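Local coordinates for protein PTS system fructose-like EIIB component 3 (Escherichia coli K12, PDB 4TN5) that probably accepts a phosphoryl group from EIIA on a cysteine and hands it to fructose while the EIIC domain moves the sugar across the membrane, at residues 3-8 with 55-60; 15-20 with 82-87; 29-34 with 97-102; 76-81 with 102-107. One frame throughout, in Å; residues are numbered along the deposited sequence.

Overall arrangement
From the N terminus, strand 3-9 opens interaction 1, which closes over 46 residues when the chain returns at 55-60 to lie beside it in the sheet. Inside that loop, 15-20 opens interaction 2 and 29-34 opens interaction 3, so both cross interaction 1; they also cross each other, closing in turn at 82-87 and 97-102. Interaction 4 starts at 76-81, after interaction 1 has closed, and crosses interactions 2 and 3. Interactions 1 and 4 meet where strands 59-64 and 79-82 pair. Interactions 2 and 3 hold the two ends of helix 18-30 to the C-terminal helices, and interactions 3 and 4 share Leu102 on helix 92-103.

Interaction 1 (3-8 with 55-60); sequences YLVAVT and RRADVA
Two neighbouring parallel strands of the central sheet begin to pair here, Leu4 bridging to Val59 and Val5 to Ala60. Just ahead of the bridges, Tyr3 grips Asp58 twice: Asp58 N donates to Tyr3 O (2.9 Å), and Tyr3 N returns a bond to Asp58 OD2 (3.0 Å), meeting that oxygen on its anti side. Further along, Val5 N reaches Val59 O at 3.3 Å. Leu4 CD1 rests on Val59 CG1 on one face of the sheet, the face covered by helix 92-103; on the other, Val5 CG2 lies 3.7 Å from Ala60 CB, and Val5 CG1 meets Ala57 CB.

A chi1 of -180° sets Tyr3 CG anti to the backbone N, and the guanidinium of Arg56 lies flat over one face of the ring. The planes are 4° apart and stack, with Arg56 CZ 4.2 Å from the ring centroid and off-centre, a cation-pi contact. Arg56 NH2 also forms a salt bridge with Asp53, while Tyr3 OH bonds to Ser36 on the next strand. An alanine at Tyr3 would probably leave Arg56 without its stacking surface and Ser36 without its phenol partner. Main-chain and carboxylate bonds thus fix the start of the strand pairing, while the planar stack, with its positive charge, closes over the tyrosine ring.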
loop_
_atom_site.group_PDB
_atom_site.type_symbol
_atom_site.label_atom_id
_atom_site.label_comp_id
_atom_site.label_asym_id
_atom_site.label_seq_id
_atom_site.Cartn_x
_atom_site.Cartn_y
_atom_site.Cartn_z
ATOM N N TYR A 3 -11.817 12.003 -10.019
ATOM C CA TYR A 3 -12.630 12.039 -8.808
ATOM C C TYR A 3 -11.910 11.465 -7.589
ATOM O O TYR A 3 -11.479 10.313 -7.587
ATOM C CB TYR A 3 -13.963 11.323 -9.031
ATOM C CG TYR A 3 -14.858 11.324 -7.817
ATOM C CD1 TYR A 3 -15.255 12.516 -7.225
ATOM C CD2 TYR A 3 -15.310 10.135 -7.263
ATOM C CE1 TYR A 3 -16.074 12.522 -6.113
ATOM C CE2 TYR A 3 -16.130 10.131 -6.153
ATOM C CZ TYR A 3 -16.508 11.327 -5.581
ATOM O OH TYR A 3 -17.326 11.327 -4.474
ATOM N N LEU A 4 -11.806 12.284 -6.547
ATOM C CA LEU A 4 -11.062 11.939 -5.344
ATOM C C LEU A 4 -11.989 11.829 -4.138
ATOM O O LEU A 4 -12.870 12.662 -3.952
ATOM C CB LEU A 4 -10.004 13.016 -5.080
ATOM C CG LEU A 4 -9.165 12.963 -3.801
ATOM C CD1 LEU A 4 -7.915 12.124 -4.000
ATOM C CD2 LEU A 4 -8.803 14.368 -3.347
ATOM N N VAL A 5 -11.803 10.793 -3.326
ATOM C CA VAL A 5 -12.470 10.732 -2.029
ATOM C C VAL A 5 -11.426 10.909 -0.936
ATOM O O VAL A 5 -10.273 10.510 -1.102
ATOM C CB VAL A 5 -13.254 9.419 -1.817
ATOM C CG1 VAL A 5 -14.406 9.320 -2.807
ATOM C CG2 VAL A 5 -12.334 8.215 -1.930
ATOM N N ALA A 6 -11.818 11.519 0.174
ATOM C CA ALA A 6 -10.849 11.844 1.211
ATOM C C ALA A 6 -11.392 11.673 2.620
ATOM O O ALA A 6 -12.587 11.829 2.868
ATOM C CB ALA A 6 -10.332 13.253 1.017
ATOM N N VAL A 7 -10.492 11.349 3.541
ATOM C CA VAL A 7 -10.827 11.283 4.953
ATOM C C VAL A 7 -9.779 12.028 5.766
ATOM O O VAL A 7 -8.592 11.702 5.716
ATOM C CB VAL A 7 -10.918 9.833 5.460
ATOM C CG1 VAL A 7 -11.184 9.819 6.955
ATOM C CG2 VAL A 7 -12.005 9.071 4.719
ATOM N N THR A 8 -10.221 13.040 6.502
ATOM C CA THR A 8 -9.339 13.765 7.403
ATOM C C THR A 8 -9.687 13.390 8.836
ATOM O O THR A 8 -10.859 13.377 9.214
ATOM C CB THR A 8 -9.461 15.287 7.214
ATOM O OG1 THR A 8 -10.812 15.696 7.455
ATOM C CG2 THR A 8 -9.071 15.675 5.797
ATOM N N ARG A 55 -16.030 3.423 -4.668
ATOM C CA ARG A 55 -15.808 2.416 -5.704
ATOM C C ARG A 55 -15.668 3.028 -7.104
ATOM O O ARG A 55 -15.174 2.381 -8.030
ATOM C CB ARG A 55 -16.921 1.356 -5.649
ATOM C CG ARG A 55 -16.970 0.482 -4.399
ATOM C CD ARG A 55 -18.067 -0.569 -4.504
ATOM N NE ARG A 55 -18.141 -1.399 -3.305
ATOM C CZ ARG A 55 -17.365 -2.455 -3.077
ATOM N NH1 ARG A 55 -16.454 -2.820 -3.969
ATOM N NH2 ARG A 55 -17.501 -3.143 -1.952
ATOM N N ARG A 56 -16.076 4.282 -7.257
ATOM C CA ARG A 56 -15.926 4.958 -8.542
ATOM C C ARG A 56 -14.886 6.070 -8.464
ATOM O O ARG A 56 -14.620 6.754 -9.454
ATOM C CB ARG A 56 -17.260 5.523 -9.021
ATOM C CG ARG A 56 -17.691 6.760 -8.273
ATOM C CD ARG A 56 -19.067 7.212 -8.705
ATOM N NE ARG A 56 -19.521 8.337 -7.901
ATOM C CZ ARG A 56 -19.186 9.600 -8.136
ATOM N NH1 ARG A 56 -18.391 9.896 -9.156
ATOM N NH2 ARG A 56 -19.642 10.567 -7.352
ATOM N N ALA A 57 -14.309 6.253 -7.282
ATOM C CA ALA A 57 -13.225 7.208 -7.108
ATOM C C ALA A 57 -11.972 6.669 -7.782
ATOM O O ALA A 57 -11.705 5.468 -7.742
ATOM C CB ALA A 57 -12.967 7.460 -5.634
ATOM N N ASP A 58 -11.209 7.558 -8.404
ATOM C CA ASP A 58 -9.989 7.152 -9.087
ATOM C C ASP A 58 -8.839 6.994 -8.099
ATOM O O ASP A 58 -7.881 6.264 -8.358
ATOM C CB ASP A 58 -9.628 8.160 -10.177
ATOM C CG ASP A 58 -10.706 8.283 -11.236
ATOM O OD1 ASP A 58 -10.678 7.496 -12.207
ATOM O OD2 ASP A 58 -11.579 9.165 -11.099
ATOM N N VAL A 59 -8.948 7.676 -6.963
ATOM C CA VAL A 59 -7.927 7.620 -5.924
ATOM C C VAL A 59 -8.479 8.187 -4.617
ATOM O O VAL A 59 -9.325 9.081 -4.627
ATOM C CB VAL A 59 -6.646 8.384 -6.349
ATOM C CG1 VAL A 59 -6.957 9.847 -6.613
ATOM C CG2 VAL A 59 -5.538 8.237 -5.310
ATOM N N ALA A 60 -8.020 7.645 -3.493
ATOM C CA ALA A 60 -8.416 8.150 -2.187
ATOM C C ALA A 60 -7.257 8.883 -1.519
ATOM O O ALA A 60 -6.093 8.576 -1.767
ATOM C CB ALA A 60 -8.906 7.012 -1.304
#

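Interaction 2 (15-20 with 82-87)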
loop_
_atom_site.group_PDB
_atom_site.type_symbol
_atom_site.label_atom_id
_atom_site.label_comp_id
_atom_site.label_asym_id
_atom_site.label_seq_id
_atom_site.Cartn_x
_atom_site.Cartn_y
_atom_site.Cartn_z
ATOM N N ALA A 15 -10.953 21.094 15.147
ATOM C CA ALA A 15 -10.160 22.200 14.623
ATOM C C ALA A 15 -9.038 21.837 13.656
ATOM O O ALA A 15 -8.790 22.551 12.684
ATOM C CB ALA A 15 -9.599 22.902 15.850
ATOM N N HIS A 16 -8.365 20.725 13.929
ATOM C CA HIS A 16 -7.268 20.266 13.084
ATOM C C HIS A 16 -7.785 19.475 11.888
ATOM O O HIS A 16 -7.046 19.210 10.940
ATOM C CB HIS A 16 -6.288 19.416 13.894
ATOM C CG HIS A 16 -5.632 20.155 15.019
ATOM N ND1 HIS A 16 -5.520 19.631 16.288
ATOM C CD2 HIS A 16 -5.055 21.379 15.065
ATOM C CE1 HIS A 16 -4.901 20.500 17.068
ATOM N NE2 HIS A 16 -4.608 21.569 16.350
ATOM N N THR A 17 -9.059 19.098 11.939
ATOM C CA THR A 17 -9.677 18.334 10.859
ATOM C C THR A 17 -10.256 19.192 9.729
ATOM O O THR A 17 -10.040 18.896 8.553
ATOM C CB THR A 17 -10.749 17.348 11.391
ATOM O OG1 THR A 17 -10.104 16.197 11.951
ATOM C CG2 THR A 17 -11.677 16.898 10.276
ATOM N N TYR A 18 -10.978 20.254 10.076
ATOM C CA TYR A 18 -11.690 21.022 9.054
ATOM C C TYR A 18 -10.818 21.897 8.166
ATOM O O TYR A 18 -11.163 22.136 7.011
ATOM C CB TYR A 18 -12.826 21.846 9.648
ATOM C CG TYR A 18 -13.918 21.001 10.239
ATOM C CD1 TYR A 18 -14.150 19.712 9.774
ATOM C CD2 TYR A 18 -14.749 21.504 11.229
ATOM C CE1 TYR A 18 -15.148 18.943 10.300
ATOM C CE2 TYR A 18 -15.757 20.740 11.762
ATOM C CZ TYR A 18 -15.955 19.460 11.290
ATOM O OH TYR A 18 -16.957 18.683 11.810
HETATM N N MSE A 19 -9.703 22.385 8.695
HETATM C CA MSE A 19 -8.788 23.168 7.874
HETATM C C MSE A 19 -8.075 22.252 6.884
HETATM O O MSE A 19 -7.698 22.677 5.791
HETATM C CB MSE A 19 -7.784 23.940 8.732
HETATM C CG MSE A 19 -8.404 24.975 9.650
HETATM SE SE MSE A 19 -9.288 26.405 8.667
HETATM C CE MSE A 19 -9.916 27.462 10.179
ATOM N N ALA A 20 -7.902 20.991 7.270
ATOM C CA ALA A 20 -7.332 19.994 6.375
ATOM C C ALA A 20 -8.297 19.742 5.225
ATOM O O ALA A 20 -7.898 19.712 4.060
ATOM C CB ALA A 20 -7.046 18.705 7.127
ATOM N N CYS A 82 -1.255 10.134 4.619
ATOM C CA CYS A 82 -0.313 10.974 5.344
ATOM C C CYS A 82 -0.966 11.524 6.604
ATOM O O CYS A 82 -2.188 11.493 6.746
ATOM C CB CYS A 82 0.172 12.125 4.462
ATOM S SG CYS A 82 -1.112 13.316 4.017
ATOM N N SER A 83 -0.146 12.023 7.521
ATOM C CA SER A 83 -0.653 12.638 8.739
ATOM C C SER A 83 -1.177 14.037 8.432
ATOM O O SER A 83 -0.846 14.616 7.397
ATOM C CB SER A 83 0.443 12.702 9.802
ATOM O OG SER A 83 1.602 13.345 9.304
ATOM N N ILE A 84 -1.996 14.573 9.333
ATOM C CA ILE A 84 -2.562 15.909 9.149
ATOM C C ILE A 84 -1.495 16.996 9.149
ATOM O O ILE A 84 -1.404 17.787 8.210
ATOM C CB ILE A 84 -3.619 16.255 10.217
ATOM C CG1 ILE A 84 -4.961 15.621 9.858
ATOM C CG2 ILE A 84 -3.793 17.768 10.331
ATOM C CD1 ILE A 84 -6.127 16.186 10.650
ATOM N N TYR A 85 -0.675 17.050 10.187
ATOM C CA TYR A 85 0.302 18.127 10.253
ATOM C C TYR A 85 1.321 18.067 9.100
ATOM O O TYR A 85 1.988 19.049 8.794
ATOM C CB TYR A 85 0.920 18.169 11.639
ATOM C CG TYR A 85 -0.000 18.008 12.794
ATOM C CD1 TYR A 85 -1.249 18.630 12.852
ATOM C CD2 TYR A 85 0.335 17.138 13.798
ATOM C CE1 TYR A 85 -2.082 18.415 13.933
ATOM C CE2 TYR A 85 -0.503 16.936 14.843
ATOM C CZ TYR A 85 -1.690 17.572 14.919
ATOM O OH TYR A 85 -2.475 17.327 16.006
ATOM N N ALA A 86 1.410 16.914 8.442
ATOM C CA ALA A 86 2.190 16.786 7.208
ATOM C C ALA A 86 1.502 17.391 5.979
ATOM O O ALA A 86 2.140 18.069 5.168
ATOM C CB ALA A 86 2.538 15.341 6.946
ATOM N N PHE A 87 0.208 17.131 5.833
ATOM C CA PHE A 87 -0.568 17.718 4.747
ATOM C C PHE A 87 -0.618 19.225 4.921
ATOM O O PHE A 87 -0.591 19.983 3.948
ATOM C CB PHE A 87 -1.987 17.151 4.736
ATOM C CG PHE A 87 -2.892 17.805 3.735
ATOM C CD1 PHE A 87 -2.833 17.452 2.399
ATOM C CD2 PHE A 87 -3.803 18.770 4.130
ATOM C CE1 PHE A 87 -3.663 18.050 1.475
ATOM C CE2 PHE A 87 -4.636 19.372 3.208
ATOM C CZ PHE A 87 -4.566 19.010 1.880
#
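His16 and Tyr85 meet in a T-shaped pair, the tyrosine bringing its edge up to one face of the imidazole. The ring planes stand at 87° and the centroids are 5.6 Å apart. Tyr85 CE1 is the atom that sits over the imidazole, 4.1 Å from His16 CG and toward the rim, and Tyr85 OH lies 3.8 Å from His16 ND1. That nitrogen has a weak hydrogen bond of its own to Ser12.

One residue earlier on the same helix, Ile84 points toward the 15-20 segment. Its CD1, anti to CA (chi2 -166°), ends 3.2 Å from His16 O, which makes this the tight point of the contact, and it also comes near Thr17 CA and OG1. Ala20 CB is looser, 4.4 Å from the same methyl. Phe87, a turn further on, has CG anti to its backbone N (chi1 174°), and its CE2 lies 3.4 Å from Ala20 O while CD2 comes near Ala20 CB; Leu24 and Leu27 pack against the same ring.

His16, Thr17 and Ile84 all touch Cys10, inferred to carry the phosphocysteine intermediate and unmodified here. The contact packs the start of helix 84-89, with Ser83 at its N-cap, against the loop between strand 3-9 and helix 18-30, and this Cys10-bearing loop is probably the phosphate-binding loop of the EIIB domain.

Interaction 3 (29-34 with 97-102); sequences LLEKWG and AVRKVL
Glu31 and Trp33 reach across from the C-terminal end of helix 18-30 to helix 92-103, two helices that pack on the same face of the central sheet of this alpha/beta fold. Glu31 comes first. Its side chain, bent at chi2, brings OE2 to 4.1 Å from Arg99 NE, too far for a salt bridge, with the carboxylate and guanidinium planes turned 47° apart. The opposite charges would still be expected to attract at this range. Its other oxygen, OE1, sits 3.1 Å above the indole plane of Trp33, offset toward the rim.

Lys32 then takes a positive phi and ends the helix in a Schellman motif: Trp33 N turns back to Cys28 O, and a weak bond joins Lys32 N to Leu29 O. The reversal sends Trp33 toward the second helix. A chi1 of -77° sets Trp33 CG anti to the carbonyl carbon, and the six-membered ring of the indole points at helix 92-103 and carries most of the contact. Val98 CG1 lies against CZ3 of Trp33 at 3.8 Å and nearly as close to CH2, the two side chains sliding past each other in opposite directions. Val98 is buried and also touches Val59, Leu61 and Val80 of the sheet, so the indole reaches the core through Val98. Leu102 CD2 comes within 4.2 Å of Trp33 CZ2. The extended Arg99 chain crosses the indole at its rim, and its CG lies in the ring plane, 3.9 Å from Trp33 CZ2.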
loop_
_atom_site.group_PDB
_atom_site.type_symbol
_atom_site.label_atom_id
_atom_site.label_comp_id
_atom_site.label_asym_id
_atom_site.label_seq_id
_atom_site.Cartn_x
_atom_site.Cartn_y
_atom_site.Cartn_z
ATOM N N LEU A 29 -10.546 21.879 -6.518
ATOM C CA LEU A 29 -11.295 22.646 -7.504
ATOM C C LEU A 29 -10.330 23.370 -8.426
ATOM O O LEU A 29 -10.621 23.593 -9.601
ATOM C CB LEU A 29 -12.223 23.649 -6.816
ATOM C CG LEU A 29 -11.614 25.009 -6.471
ATOM C CD1 LEU A 29 -11.677 25.945 -7.669
ATOM C CD2 LEU A 29 -12.316 25.623 -5.270
ATOM N N LEU A 30 -9.176 23.731 -7.880
ATOM C CA LEU A 30 -8.137 24.391 -8.666
ATOM C C LEU A 30 -7.609 23.447 -9.743
ATOM O O LEU A 30 -7.234 23.881 -10.831
ATOM C CB LEU A 30 -6.976 24.865 -7.785
ATOM C CG LEU A 30 -7.188 26.092 -6.891
ATOM C CD1 LEU A 30 -5.866 26.568 -6.293
ATOM C CD2 LEU A 30 -7.879 27.215 -7.639
ATOM N N GLU A 31 -7.575 22.156 -9.428
ATOM C CA GLU A 31 -7.118 21.142 -10.370
ATOM C C GLU A 31 -8.301 20.533 -11.094
ATOM O O GLU A 31 -8.144 19.668 -11.960
ATOM C CB GLU A 31 -6.344 20.051 -9.643
ATOM C CG GLU A 31 -5.199 19.486 -10.448
ATOM C CD GLU A 31 -4.068 19.021 -9.570
ATOM O OE1 GLU A 31 -4.346 18.456 -8.492
ATOM O OE2 GLU A 31 -2.900 19.238 -9.951
ATOM N N LYS A 32 -9.483 20.995 -10.709
ATOM C CA LYS A 32 -10.734 20.560 -11.306
ATOM C C LYS A 32 -10.987 19.090 -11.101
ATOM O O LYS A 32 -11.420 18.368 -12.003
ATOM C CB LYS A 32 -10.807 20.944 -12.768
ATOM C CG LYS A 32 -11.373 22.311 -12.878
ATOM C CD LYS A 32 -10.434 23.432 -12.492
ATOM C CE LYS A 32 -11.244 24.704 -12.366
ATOM N NZ LYS A 32 -10.426 25.932 -12.214
ATOM N N TRP A 33 -10.692 18.667 -9.883
ATOM C CA TRP A 33 -10.966 17.325 -9.442
ATOM C C TRP A 33 -12.267 17.336 -8.662
ATOM O O TRP A 33 -12.483 18.212 -7.825
ATOM C CB TRP A 33 -9.837 16.849 -8.537
ATOM C CG TRP A 33 -8.595 16.452 -9.259
ATOM C CD1 TRP A 33 -8.422 16.344 -10.608
ATOM C CD2 TRP A 33 -7.345 16.097 -8.665
ATOM N NE1 TRP A 33 -7.138 15.946 -10.888
ATOM C CE2 TRP A 33 -6.457 15.787 -9.709
ATOM C CE3 TRP A 33 -6.894 16.014 -7.344
ATOM C CZ2 TRP A 33 -5.140 15.398 -9.476
ATOM C CZ3 TRP A 33 -5.589 15.629 -7.114
ATOM C CH2 TRP A 33 -4.727 15.326 -8.173
ATOM N N GLY A 34 -13.142 16.380 -8.946
ATOM C CA GLY A 34 -14.312 16.170 -8.117
ATOM C C GLY A 34 -13.829 15.598 -6.801
ATOM O O GLY A 34 -12.849 14.854 -6.775
ATOM N N ALA A 97 1.857 13.412 -5.276
ATOM C CA ALA A 97 1.897 12.006 -4.916
ATOM C C ALA A 97 0.585 11.377 -5.356
ATOM O O ALA A 97 0.566 10.302 -5.950
ATOM C CB ALA A 97 2.087 11.847 -3.418
ATOM N N VAL A 98 -0.510 12.078 -5.069
ATOM C CA VAL A 98 -1.843 11.661 -5.493
ATOM C C VAL A 98 -1.924 11.502 -7.009
ATOM O O VAL A 98 -2.564 10.580 -7.514
ATOM C CB VAL A 98 -2.930 12.659 -5.014
ATOM C CG1 VAL A 98 -4.258 12.388 -5.700
ATOM C CG2 VAL A 98 -3.091 12.587 -3.502
ATOM N N ARG A 99 -1.253 12.386 -7.738
ATOM C CA ARG A 99 -1.361 12.385 -9.193
ATOM C C ARG A 99 -0.484 11.293 -9.805
ATOM O O ARG A 99 -0.757 10.810 -10.901
ATOM C CB ARG A 99 -1.035 13.769 -9.759
ATOM C CG ARG A 99 -1.793 14.106 -11.037
ATOM C CD ARG A 99 -1.623 15.572 -11.426
ATOM N NE ARG A 99 -2.543 15.977 -12.487
ATOM C CZ ARG A 99 -2.379 15.682 -13.772
ATOM N NH1 ARG A 99 -1.329 14.971 -14.159
ATOM N NH2 ARG A 99 -3.263 16.094 -14.671
ATOM N N LYS A 100 0.562 10.897 -9.084
ATOM C CA LYS A 100 1.339 9.717 -9.461
ATOM C C LYS A 100 0.507 8.450 -9.289
ATOM O O LYS A 100 0.334 7.679 -10.232
ATOM C CB LYS A 100 2.625 9.602 -8.637
ATOM C CG LYS A 100 3.625 10.732 -8.834
ATOM C CD LYS A 100 4.840 10.549 -7.936
ATOM C CE LYS A 100 6.129 10.436 -8.740
ATOM N NZ LYS A 100 7.085 11.532 -8.409
ATOM N N VAL A 101 -0.009 8.253 -8.078
ATOM C CA VAL A 101 -0.864 7.114 -7.759
ATOM C C VAL A 101 -2.040 7.038 -8.732
ATOM O O VAL A 101 -2.483 5.954 -9.112
ATOM C CB VAL A 101 -1.380 7.204 -6.306
ATOM C CG1 VAL A 101 -2.387 6.110 -6.017
ATOM C CG2 VAL A 101 -0.215 7.127 -5.331
ATOM N N LEU A 102 -2.524 8.204 -9.145
ATOM C CA LEU A 102 -3.540 8.303 -10.182
ATOM C C LEU A 102 -2.969 7.846 -11.523
ATOM O O LEU A 102 -3.604 7.088 -12.256
ATOM C CB LEU A 102 -4.027 9.749 -10.283
ATOM C CG LEU A 102 -5.156 10.105 -11.250
ATOM C CD1 LEU A 102 -6.359 9.215 -11.021
ATOM C CD2 LEU A 102 -5.533 11.569 -11.084
#

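Interaction 4 (76-81 with 102-107)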
loop_
_atom_site.group_PDB
_atom_site.type_symbol
_atom_site.label_atom_id
_atom_site.label_comp_id
_atom_site.label_asym_id
_atom_site.label_seq_id
_atom_site.Cartn_x
_atom_site.Cartn_y
_atom_site.Cartn_z
ATOM N N HIS A 76 -9.077 -1.748 -1.515
ATOM C CA HIS A 76 -9.029 -1.965 -2.960
ATOM C C HIS A 76 -9.012 -0.661 -3.749
ATOM O O HIS A 76 -9.467 -0.610 -4.892
ATOM C CB HIS A 76 -10.197 -2.839 -3.420
ATOM C CG HIS A 76 -10.152 -4.234 -2.882
ATOM N ND1 HIS A 76 -9.147 -5.119 -3.200
ATOM C CD2 HIS A 76 -10.995 -4.899 -2.057
ATOM C CE1 HIS A 76 -9.366 -6.269 -2.587
ATOM N NE2 HIS A 76 -10.482 -6.162 -1.888
ATOM N N CYS A 77 -8.477 0.390 -3.138
ATOM C CA CYS A 77 -8.380 1.679 -3.804
ATOM C C CYS A 77 -6.927 2.088 -3.987
ATOM O O CYS A 77 -6.068 1.742 -3.178
ATOM C CB CYS A 77 -9.107 2.758 -2.996
ATOM S SG CYS A 77 -10.779 2.320 -2.476
ATOM N N ARG A 78 -6.655 2.813 -5.064
ATOM C CA ARG A 78 -5.413 3.551 -5.167
ATOM C C ARG A 78 -5.526 4.642 -4.121
ATOM O O ARG A 78 -6.519 5.367 -4.102
ATOM C CB ARG A 78 -5.299 4.211 -6.536
ATOM C CG ARG A 78 -5.248 3.269 -7.716
ATOM C CD ARG A 78 -5.331 4.071 -9.002
ATOM N NE ARG A 78 -4.969 3.282 -10.172
ATOM C CZ ARG A 78 -3.741 3.223 -10.672
ATOM N NH1 ARG A 78 -2.755 3.898 -10.098
ATOM N NH2 ARG A 78 -3.494 2.480 -11.741
ATOM N N TYR A 79 -4.540 4.765 -3.240
ATOM C CA TYR A 79 -4.590 5.858 -2.276
ATOM C C TYR A 79 -3.246 6.360 -1.760
ATOM O O TYR A 79 -2.236 5.658 -1.802
ATOM C CB TYR A 79 -5.547 5.547 -1.110
ATOM C CG TYR A 79 -5.079 4.507 -0.114
ATOM C CD1 TYR A 79 -4.187 4.837 0.900
ATOM C CD2 TYR A 79 -5.564 3.207 -0.161
ATOM C CE1 TYR A 79 -3.769 3.894 1.820
ATOM C CE2 TYR A 79 -5.154 2.258 0.758
ATOM C CZ TYR A 79 -4.256 2.608 1.746
ATOM O OH TYR A 79 -3.844 1.667 2.661
ATOM N N VAL A 80 -3.264 7.600 -1.287
ATOM C CA VAL A 80 -2.129 8.205 -0.614
ATOM C C VAL A 80 -2.528 8.469 0.830
ATOM O O VAL A 80 -3.601 9.012 1.092
ATOM C CB VAL A 80 -1.736 9.542 -1.268
ATOM C CG1 VAL A 80 -0.575 10.182 -0.522
ATOM C CG2 VAL A 80 -1.386 9.333 -2.727
ATOM N N GLN A 81 -1.677 8.072 1.767
ATOM C CA GLN A 81 -1.948 8.317 3.177
ATOM C C GLN A 81 -0.849 9.157 3.815
ATOM O O GLN A 81 0.337 8.929 3.580
ATOM C CB GLN A 81 -2.122 7.002 3.939
ATOM C CG GLN A 81 -2.378 7.187 5.428
ATOM C CD GLN A 81 -2.818 5.910 6.113
ATOM O OE1 GLN A 81 -3.307 4.982 5.469
ATOM N NE2 GLN A 81 -2.648 5.856 7.430
ATOM N N LEU A 102 -2.524 8.204 -9.145
ATOM C CA LEU A 102 -3.540 8.303 -10.182
ATOM C C LEU A 102 -2.969 7.846 -11.523
ATOM O O LEU A 102 -3.604 7.088 -12.256
ATOM C CB LEU A 102 -4.027 9.749 -10.283
ATOM C CG LEU A 102 -5.156 10.105 -11.250
ATOM C CD1 LEU A 102 -6.359 9.215 -11.021
ATOM C CD2 LEU A 102 -5.533 11.569 -11.084
ATOM N N SER A 103 -1.758 8.304 -11.825
ATOM C CA SER A 103 -1.103 8.008 -13.097
ATOM C C SER A 103 -0.593 6.571 -13.194
ATOM O O SER A 103 -0.917 5.859 -14.146
ATOM C CB SER A 103 0.057 8.980 -13.335
ATOM O OG SER A 103 0.913 8.517 -14.364
ATOM N N ALA A 104 0.207 6.163 -12.210
ATOM C CA ALA A 104 0.856 4.848 -12.193
ATOM C C ALA A 104 -0.106 3.708 -12.539
ATOM O O ALA A 104 -1.231 3.673 -12.050
ATOM C CB ALA A 104 1.537 4.612 -10.848
ATOM N N PRO A 105 0.353 2.776 -13.366
ATOM C CA PRO A 105 -0.491 1.679 -13.856
ATOM C C PRO A 105 -1.275 0.916 -12.783
ATOM O O PRO A 105 -2.483 0.731 -12.940
ATOM C CB PRO A 105 0.517 0.742 -14.527
ATOM C CG PRO A 105 1.625 1.640 -14.960
ATOM C CD PRO A 105 1.723 2.707 -13.906
ATOM N N GLN A 106 -0.605 0.468 -11.726
ATOM C CA GLN A 106 -1.220 -0.441 -10.757
ATOM C C GLN A 106 -1.839 0.214 -9.519
ATOM O O GLN A 106 -1.598 1.386 -9.228
ATOM C CB GLN A 106 -0.211 -1.510 -10.324
ATOM C CG GLN A 106 0.798 -1.883 -11.398
ATOM C CD GLN A 106 1.817 -0.789 -11.644
ATOM O OE1 GLN A 106 1.640 0.350 -11.210
ATOM N NE2 GLN A 106 2.893 -1.129 -12.344
ATOM N N GLN A 107 -2.636 -0.572 -8.799
ATOM C CA GLN A 107 -3.265 -0.155 -7.552
ATOM C C GLN A 107 -2.129 -0.050 -6.540
ATOM O O GLN A 107 -1.730 -1.047 -5.935
ATOM C CB GLN A 107 -4.346 -1.153 -7.134
ATOM C CG GLN A 107 -4.843 -0.972 -5.711
ATOM C CD GLN A 107 -5.812 -2.058 -5.288
ATOM O OE1 GLN A 107 -6.610 -2.541 -6.091
ATOM N NE2 GLN A 107 -5.747 -2.449 -4.021
#
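Arg78 drives its guanidinium into the turn that follows helix 92-103, while beside it Gln107 merely lies against the backbone of His76 and Cys77. The arginine is the crowded half. Its chain runs extended from CG to NE, and the flat end is surrounded by main-chain carbonyls: Leu102 O over one face, Gln106 O over the other, and the oxygens of Ala104 and Pro105 at the edge. NH1 and NH2 are both modelled as donors to Ala104 O, the second weakly, but these atoms stand too close to their neighbours for the exact bonds to be trusted. Even so, the positive group has main-chain carbonyls on both faces and at its edge in the model, which would probably favour its charge.

The other half is slacker, and His76 on it is exposed to solvent. Gln107, with CG anti to its backbone N (chi1 167°), stretches out until NE2 lies 3.5 Å from His76 CA, and its CG passes 3.9 Å from Cys77 O. Its CA also approaches Arg78 CG at 4.0 Å. An alanine at Gln107 would probably uncover the backbone of His76 and Cys77 and open a gap along this rim.

Together the two halves fasten the entry of strand 79-82 to the exit of helix 92-103, the point where a beta-alpha-beta crossover turns back toward its neighbouring parallel strand, 108-111.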